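Side-chain contact in cytosine deaminase (Klebsiella pneumoniae, PDB 4R85), which probably deaminates 5-methylcytosine and cytosine by metal-dependent hydrolysis, using an iron(II) centre in an amidohydrolase-fold barrel: residues A[98-103]-A[132-137]. Sequence-based numbering, arbitrary orientation.
Sequences RALKTI and LAVKQE
Two helices of the TIM-barrel-type amidohydrolase fold pack side by side where Leu-100 and Ile-103 of helix 92-108 meet Val-134 and Glu-137 of helix 126-137. In the chain, strand 111-119 of the parallel barrel sheet comes between the two helices, and strand 143-149 follows the second. The axes of segments 98-103 and 132-137 come within 10.9 Å of each other, at 41°, pointing broadly the same way. Val-134 points its CG1 methyl at the first helix: with CG1 anti to the backbone N (chi1 156°), Val-134 CG1 meets Ile-103 CD1 tip to tip at 3.6 Å. Val-134 CG1 also lies more loosely against Leu-100 CD2, 4.3 Å off. Both the valine and the isoleucine are buried, whereas the glutamate at the outer margin is exposed. Glu-137, extended from CB to its carboxylate, crosses the Leu-100 side chain at about a right angle. Its OE2 forms a salt bridge with Arg-96, one turn before Leu-100 on the first helix, so the salt bridge links the two helices beside the apolar contact. Leu-100 CD1 lies over the flat face of the carboxylate, 3.7 Å from Glu-137 OE1 and 3.8 Å from Glu-137 OE2.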
ATOM      1  N   ARG A  98      14.618 -20.146   7.762  1.00 20.70           N
ATOM      2  CA  ARG A  98      13.773 -19.175   7.059  1.00 21.95           C
ATOM      3  C   ARG A  98      12.537 -18.790   7.871  1.00 20.29           C
ATOM      4  O   ARG A  98      12.153 -17.617   7.932  1.00 19.36           O
ATOM      5  CB  ARG A  98      13.348 -19.719   5.690  1.00 17.01           C
ATOM      6  CG  ARG A  98      14.504 -19.863   4.704  1.00 16.58           C
ATOM      7  CD  ARG A  98      14.033 -20.369   3.327  1.00 20.63           C
ATOM      8  NE  ARG A  98      13.667 -21.787   3.348  1.00 21.10           N
ATOM      9  CZ  ARG A  98      12.422 -22.249   3.463  1.00 21.54           C
ATOM     10  NH1 ARG A  98      11.395 -21.416   3.575  1.00 19.02           N
ATOM     11  NH2 ARG A  98      12.201 -23.556   3.478  1.00 23.51           N
ATOM     12  N   ALA A  99      11.907 -19.780   8.493  1.00 18.60           N
ATOM     13  CA  ALA A  99      10.717 -19.525   9.299  1.00 19.69           C
ATOM     14  C   ALA A  99      11.048 -18.614  10.480  1.00 17.13           C
ATOM     15  O   ALA A  99      10.313 -17.672  10.782  1.00 20.25           O
ATOM     16  CB  ALA A  99      10.110 -20.834   9.780  1.00 22.02           C
ATOM     17  N   LEU A 100      12.169 -18.889  11.137  1.00 18.18           N
ATOM     18  CA  LEU A 100      12.575 -18.101  12.293  1.00 19.60           C
ATOM     19  C   LEU A 100      12.891 -16.662  11.921  1.00 19.95           C
ATOM     20  O   LEU A 100      12.538 -15.745  12.651  1.00 19.76           O
ATOM     21  CB  LEU A 100      13.763 -18.751  13.003  1.00 23.81           C
ATOM     22  CG  LEU A 100      13.382 -19.988  13.814  1.00 25.24           C
ATOM     23  CD1 LEU A 100      14.623 -20.596  14.431  1.00 22.18           C
ATOM     24  CD2 LEU A 100      12.344 -19.636  14.885  1.00 25.86           C
ATOM     25  N   LYS A 101      13.541 -16.460  10.777  1.00 18.57           N
ATOM     26  CA  LYS A 101      13.821 -15.109  10.300  1.00 21.91           C
ATOM     27  C   LYS A 101      12.542 -14.312  10.044  1.00 20.70           C
ATOM     28  O   LYS A 101      12.440 -13.133  10.394  1.00 17.91           O
ATOM     29  CB  LYS A 101      14.666 -15.161   9.033  1.00 22.50           C
ATOM     30  CG  LYS A 101      14.918 -13.801   8.411  1.00 24.86           C
ATOM     31  CD  LYS A 101      16.066 -13.867   7.413  1.00 25.89           C
ATOM     32  CE  LYS A 101      16.160 -12.595   6.583  1.00 29.08           C
ATOM     33  NZ  LYS A 101      17.360 -12.641   5.689  1.00 36.81           N
ATOM     34  N   THR A 102      11.561 -14.959   9.430  1.00 15.07           N
ATOM     35  CA  THR A 102      10.311 -14.292   9.091  1.00 18.21           C
ATOM     36  C   THR A 102       9.469 -14.042  10.351  1.00 20.46           C
ATOM     37  O   THR A 102       8.810 -13.010  10.486  1.00 14.40           O
ATOM     38  CB  THR A 102       9.547 -15.096   8.022  1.00 15.27           C
ATOM     39  OG1 THR A 102      10.263 -15.008   6.785  1.00 18.89           O
ATOM     40  CG2 THR A 102       8.147 -14.540   7.800  1.00 13.97           C
ATOM     41  N   ILE A 103       9.524 -14.980  11.287  1.00 18.59           N
ATOM     42  CA  ILE A 103       8.896 -14.771  12.582  1.00 15.41           C
ATOM     43  C   ILE A 103       9.514 -13.552  13.287  1.00 15.22           C
ATOM     44  O   ILE A 103       8.797 -12.753  13.896  1.00 17.72           O
ATOM     45  CB  ILE A 103       8.994 -16.038  13.454  1.00 22.20           C
ATOM     46  CG1 ILE A 103       8.017 -17.101  12.931  1.00 17.70           C
ATOM     47  CG2 ILE A 103       8.685 -15.710  14.907  1.00 25.99           C
ATOM     48  CD1 ILE A 103       8.220 -18.472  13.539  1.00 17.58           C
ATOM     49  N   LEU A 132       6.489 -27.641  13.452  1.00 20.34           N
ATOM     50  CA  LEU A 132       5.999 -28.130  14.739  1.00 22.70           C
ATOM     51  C   LEU A 132       7.029 -27.874  15.837  1.00 25.16           C
ATOM     52  O   LEU A 132       6.669 -27.528  16.962  1.00 23.93           O
ATOM     53  CB  LEU A 132       5.635 -29.619  14.677  1.00 19.95           C
ATOM     54  CG  LEU A 132       4.353 -29.959  13.901  1.00 20.78           C
ATOM     55  CD1 LEU A 132       4.302 -31.446  13.579  1.00 23.77           C
ATOM     56  CD2 LEU A 132       3.120 -29.558  14.694  1.00 22.34           C
ATOM     57  N   ALA A 133       8.309 -28.035  15.512  1.00 19.44           N
ATOM     58  CA  ALA A 133       9.365 -27.724  16.472  1.00 24.63           C
ATOM     59  C   ALA A 133       9.489 -26.216  16.684  1.00 24.36           C
ATOM     60  O   ALA A 133       9.682 -25.756  17.813  1.00 24.72           O
ATOM     61  CB  ALA A 133      10.693 -28.312  16.029  1.00 28.50           C
ATOM     62  N   VAL A 134       9.381 -25.462  15.593  1.00 24.10           N
ATOM     63  CA  VAL A 134       9.470 -24.001  15.625  1.00 27.02           C
ATOM     64  C   VAL A 134       8.379 -23.420  16.524  1.00 25.96           C
ATOM     65  O   VAL A 134       8.584 -22.413  17.214  1.00 29.51           O
ATOM     66  CB  VAL A 134       9.356 -23.410  14.196  1.00 22.29           C
ATOM     67  CG1 VAL A 134       8.854 -21.970  14.224  1.00 23.00           C
ATOM     68  CG2 VAL A 134      10.697 -23.502  13.459  1.00 23.03           C
ATOM     69  N   LYS A 135       7.228 -24.078  16.531  1.00 18.87           N
ATOM     70  CA  LYS A 135       6.117 -23.670  17.379  1.00 23.31           C
ATOM     71  C   LYS A 135       6.532 -23.652  18.851  1.00 25.76           C
ATOM     72  O   LYS A 135       6.097 -22.793  19.616  1.00 26.53           O
ATOM     73  CB  LYS A 135       4.920 -24.597  17.154  1.00 24.84           C
ATOM     74  CG  LYS A 135       3.761 -24.392  18.117  1.00 25.35           C
ATOM     75  CD  LYS A 135       2.633 -25.354  17.775  1.00 35.02           C
ATOM     76  CE  LYS A 135       1.513 -25.290  18.799  1.00 43.58           C
ATOM     77  NZ  LYS A 135       0.388 -26.199  18.445  1.00 44.28           N
ATOM     78  N   GLN A 136       7.394 -24.588  19.240  1.00 24.66           N
ATOM     79  CA  GLN A 136       7.901 -24.633  20.605  1.00 25.73           C
ATOM     80  C   GLN A 136       9.065 -23.668  20.791  1.00 25.76           C
ATOM     81  O   GLN A 136       9.139 -22.957  21.790  1.00 26.70           O
ATOM     82  CB  GLN A 136       8.338 -26.056  20.975  1.00 33.40           C
ATOM     83  CG  GLN A 136       7.241 -27.100  20.820  1.00 39.51           C
ATOM     84  CD  GLN A 136       5.982 -26.739  21.595  1.00 49.96           C
ATOM     85  OE1 GLN A 136       6.050 -26.356  22.765  1.00 58.91           O
ATOM     86  NE2 GLN A 136       4.825 -26.850  20.942  1.00 45.06           N
ATOM     87  N   GLU A 137       9.967 -23.643  19.814  1.00 27.06           N
ATOM     88  CA  GLU A 137      11.173 -22.826  19.890  1.00 27.26           C
ATOM     89  C   GLU A 137      10.856 -21.331  19.937  1.00 27.00           C
ATOM     90  O   GLU A 137      11.539 -20.569  20.623  1.00 27.63           O
ATOM     91  CB  GLU A 137      12.093 -23.127  18.701  1.00 27.48           C
ATOM     92  CG  GLU A 137      13.386 -22.322  18.688  1.00 34.18           C
ATOM     93  CD  GLU A 137      14.357 -22.774  17.605  1.00 39.53           C
ATOM     94  OE1 GLU A 137      13.929 -23.491  16.671  1.00 37.39           O
ATOM     95  OE2 GLU A 137      15.550 -22.407  17.691  1.00 38.11           O
TER